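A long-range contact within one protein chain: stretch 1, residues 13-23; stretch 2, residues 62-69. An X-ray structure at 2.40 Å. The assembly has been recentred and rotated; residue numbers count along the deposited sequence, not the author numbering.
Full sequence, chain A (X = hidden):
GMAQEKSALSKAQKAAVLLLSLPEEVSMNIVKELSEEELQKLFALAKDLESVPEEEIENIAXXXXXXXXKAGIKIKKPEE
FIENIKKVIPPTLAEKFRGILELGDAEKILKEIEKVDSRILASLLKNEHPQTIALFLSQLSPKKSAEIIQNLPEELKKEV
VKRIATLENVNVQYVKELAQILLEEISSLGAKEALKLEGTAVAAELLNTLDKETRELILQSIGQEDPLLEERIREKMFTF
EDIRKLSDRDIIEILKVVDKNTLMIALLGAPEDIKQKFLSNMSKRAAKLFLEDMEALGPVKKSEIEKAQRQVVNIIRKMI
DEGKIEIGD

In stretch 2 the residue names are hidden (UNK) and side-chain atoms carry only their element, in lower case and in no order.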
# COMPACT_ATOMS: atom_id res chain seq x y z
N GLN A 13 22.23 28.17 -31.68
CA GLN A 13 21.08 27.57 -31.01
C GLN A 13 20.61 28.39 -29.80
O GLN A 13 19.41 28.51 -29.56
CB GLN A 13 21.37 26.12 -30.60
CG GLN A 13 21.27 25.12 -31.77
CD GLN A 13 21.86 23.74 -31.46
OE1 GLN A 13 22.75 23.59 -30.62
NE2 GLN A 13 21.39 22.73 -32.19
N LYS A 14 21.55 28.94 -29.04
CA LYS A 14 21.23 29.87 -27.95
C LYS A 14 20.52 31.11 -28.49
O LYS A 14 19.50 31.50 -27.95
CB LYS A 14 22.49 30.33 -27.19
CG LYS A 14 22.99 29.36 -26.15
CD LYS A 14 24.15 29.97 -25.37
CE LYS A 14 24.50 29.14 -24.15
NZ LYS A 14 25.51 29.82 -23.30
N ALA A 15 21.09 31.72 -29.53
CA ALA A 15 20.46 32.86 -30.21
C ALA A 15 19.01 32.54 -30.63
O ALA A 15 18.11 33.36 -30.43
CB ALA A 15 21.27 33.26 -31.42
N ALA A 16 18.81 31.35 -31.19
CA ALA A 16 17.48 30.87 -31.60
C ALA A 16 16.51 30.79 -30.42
O ALA A 16 15.36 31.24 -30.52
CB ALA A 16 17.59 29.51 -32.28
N VAL A 17 16.97 30.23 -29.31
CA VAL A 17 16.16 30.09 -28.11
C VAL A 17 15.87 31.45 -27.47
O VAL A 17 14.74 31.70 -27.06
CB VAL A 17 16.80 29.12 -27.08
CG1 VAL A 17 15.96 29.06 -25.81
CG2 VAL A 17 16.95 27.71 -27.68
N LEU A 18 16.89 32.31 -27.41
CA LEU A 18 16.72 33.68 -26.91
C LEU A 18 15.67 34.45 -27.70
O LEU A 18 14.78 35.08 -27.11
CB LEU A 18 18.04 34.46 -26.95
CG LEU A 18 19.08 34.23 -25.85
CD1 LEU A 18 20.37 35.02 -26.17
CD2 LEU A 18 18.53 34.64 -24.48
N LEU A 19 15.76 34.39 -29.03
CA LEU A 19 14.79 35.06 -29.92
C LEU A 19 13.34 34.73 -29.53
O LEU A 19 12.49 35.62 -29.43
CB LEU A 19 15.05 34.67 -31.39
CG LEU A 19 14.16 35.30 -32.48
CD1 LEU A 19 14.42 36.80 -32.58
CD2 LEU A 19 14.40 34.62 -33.81
N LEU A 20 13.09 33.45 -29.27
CA LEU A 20 11.76 32.97 -28.92
C LEU A 20 11.36 33.13 -27.44
O LEU A 20 10.17 33.20 -27.14
CB LEU A 20 11.65 31.50 -29.33
CG LEU A 20 11.87 31.23 -30.82
CD1 LEU A 20 12.18 29.77 -31.06
CD2 LEU A 20 10.66 31.68 -31.63
N SER A 21 12.35 33.21 -26.53
CA SER A 21 12.13 33.23 -25.07
C SER A 21 12.15 34.62 -24.42
O SER A 21 11.48 34.82 -23.41
CB SER A 21 13.19 32.36 -24.39
OG SER A 21 13.15 31.03 -24.88
N LEU A 22 12.96 35.54 -24.96
CA LEU A 22 13.08 36.90 -24.43
C LEU A 22 11.75 37.66 -24.47
O LEU A 22 10.88 37.32 -25.26
CB LEU A 22 14.12 37.72 -25.23
CG LEU A 22 15.62 37.45 -25.03
CD1 LEU A 22 16.41 38.09 -26.15
CD2 LEU A 22 16.09 37.98 -23.69
N PRO A 23 11.60 38.70 -23.63
CA PRO A 23 10.39 39.53 -23.69
C PRO A 23 10.21 40.19 -25.05
O PRO A 23 11.20 40.46 -25.74
CB PRO A 23 10.63 40.60 -22.61
CG PRO A 23 11.66 40.04 -21.72
CD PRO A 23 12.52 39.16 -22.56
N UNK A 62 18.62 28.94 -16.64
CA UNK A 62 19.26 29.74 -15.60
C UNK A 62 20.65 30.25 -15.99
O UNK A 62 21.07 31.30 -15.52
c UNK A 62 17.97 28.80 -13.62
o UNK A 62 19.06 27.32 -12.11
o UNK A 62 16.91 27.65 -11.84
c UNK A 62 19.33 28.95 -14.29
c UNK A 62 17.98 27.86 -12.44
N UNK A 63 21.36 29.49 -16.83
CA UNK A 63 22.63 29.95 -17.38
C UNK A 63 22.35 31.11 -18.33
O UNK A 63 22.91 32.18 -18.15
c UNK A 63 24.84 29.17 -18.39
o UNK A 63 26.43 27.80 -19.51
o UNK A 63 24.85 28.72 -20.74
c UNK A 63 23.37 28.83 -18.11
c UNK A 63 25.40 28.50 -19.63
N UNK A 64 21.47 30.88 -19.31
CA UNK A 64 21.04 31.91 -20.28
C UNK A 64 20.54 33.19 -19.62
O UNK A 64 20.84 34.28 -20.09
c UNK A 64 19.91 31.40 -21.20
c UNK A 64 18.92 30.25 -23.19
c UNK A 64 20.22 30.74 -22.54
c UNK A 64 20.93 31.71 -23.47
N UNK A 65 19.74 33.03 -18.57
CA UNK A 65 19.20 34.16 -17.83
C UNK A 65 20.32 34.98 -17.18
O UNK A 65 20.34 36.20 -17.28
c UNK A 65 17.36 34.73 -16.02
c UNK A 65 16.52 35.59 -16.96
c UNK A 65 16.47 34.03 -14.99
c UNK A 65 18.18 33.68 -16.78
N UNK A 66 21.27 34.29 -16.53
CA UNK A 66 22.43 34.94 -15.90
C UNK A 66 23.36 35.59 -16.93
O UNK A 66 23.94 36.64 -16.68
o UNK A 66 24.18 35.53 -13.57
c UNK A 66 24.39 34.55 -14.33
c UNK A 66 23.22 33.92 -15.07
o UNK A 66 25.53 34.05 -14.48
N UNK A 67 23.48 34.94 -18.09
CA UNK A 67 24.34 35.38 -19.18
C UNK A 67 23.84 36.69 -19.80
O UNK A 67 24.63 37.62 -20.01
o UNK A 67 26.78 32.22 -21.47
o UNK A 67 25.00 32.56 -22.72
c UNK A 67 24.40 34.27 -20.25
c UNK A 67 25.81 32.92 -21.83
c UNK A 67 25.61 34.27 -21.15
N UNK A 68 22.54 36.76 -20.08
CA UNK A 68 21.92 37.97 -20.67
C UNK A 68 21.72 39.12 -19.66
O UNK A 68 21.65 40.27 -20.08
c UNK A 68 18.35 36.41 -21.12
c UNK A 68 20.83 36.62 -22.51
c UNK A 68 20.58 37.65 -21.42
c UNK A 68 19.46 37.23 -20.46
N UNK A 69 21.61 38.80 -18.37
CA UNK A 69 21.62 39.85 -17.32
C UNK A 69 23.00 40.50 -17.26
O UNK A 69 23.11 41.72 -17.13
c UNK A 69 19.75 39.04 -15.71
c UNK A 69 21.25 39.27 -15.95
n UNK A 69 19.62 36.53 -12.72
c UNK A 69 20.08 37.15 -14.00
c UNK A 69 19.46 38.53 -14.28

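Position 62 carries three carbons in a row, the third bearing two oxygens. That is a glutamate, Glu-62, and its side chain stays out of reach of stretch 1.

Position 63 repeats the pattern of three carbons and a terminal pair of oxygens. Its CA-to-CB bond points sideways, yet the chain's end comes nearer, and one oxygen lies 2.9 Å from NZ of Lys-14. This is Glu-63, and the contact, OE1 to NZ, is a salt bridge with a hydrogen bond donated by the lysine.

Position 64 has four carbons, forked at the second, and no polar atom. It points toward stretch 1 and touches Lys-14, Val-17 and Leu-18. The fork at the second carbon makes it Leu-64. Its CD1 meets CG1 of Val-17 at 4.1 Å, while its CD2 lies 3.9 Å from CD2 of Leu-18 and 4.1 Å from CG of Lys-14.

Position 65 has the same four carbons with the same fork, so it is Leu-65, but its CA-to-CB bond points away and no atom makes contact.

Position 66 holds two carbons, the second with two oxygens. The shorter acid is Asp-66, which does not reach stretch 1.

Position 67 returns to three carbons ending in two oxygens. It points toward stretch 1, and an oxygen comes within 2.8 Å of NZ of Lys-14. It is Glu-67, whose OE1 accepts a second hydrogen bond and salt bridge from that amine.

Position 68 has four carbons forked at the first, one arm two carbons long, and touches Leu-18 and Leu-22. That fork makes it Ile-68. Its CG2 packs 3.6 Å from CD2 of Leu-18, and its CD1 lies 3.8 Å from CD2 of Leu-22.

Position 69 has four carbons in a row ending in nitrogen, the signature of Lys-69; it stays out of reach.

The rule is one of helical spacing. Two helices cross at 83°, their axes 11.8 Å apart at closest approach, so each offers only a short patch. On stretch 1, Lys-14 and Leu-18 lie one turn apart, and Leu-22, just past the helix, extends the line; on stretch 2, Leu-64 and Ile-68 are likewise one turn apart, as are Glu-63 and Glu-67. Lys-14 does double duty: its methylene CG lies against Leu-64, while its nearly extended chain carries NZ to both acids, which clamp one positive charge. The design is thus a small apolar core with a charged pin at its edge, burying 337 Å².

Stretch 2, residues 62-69: EELLDEIK
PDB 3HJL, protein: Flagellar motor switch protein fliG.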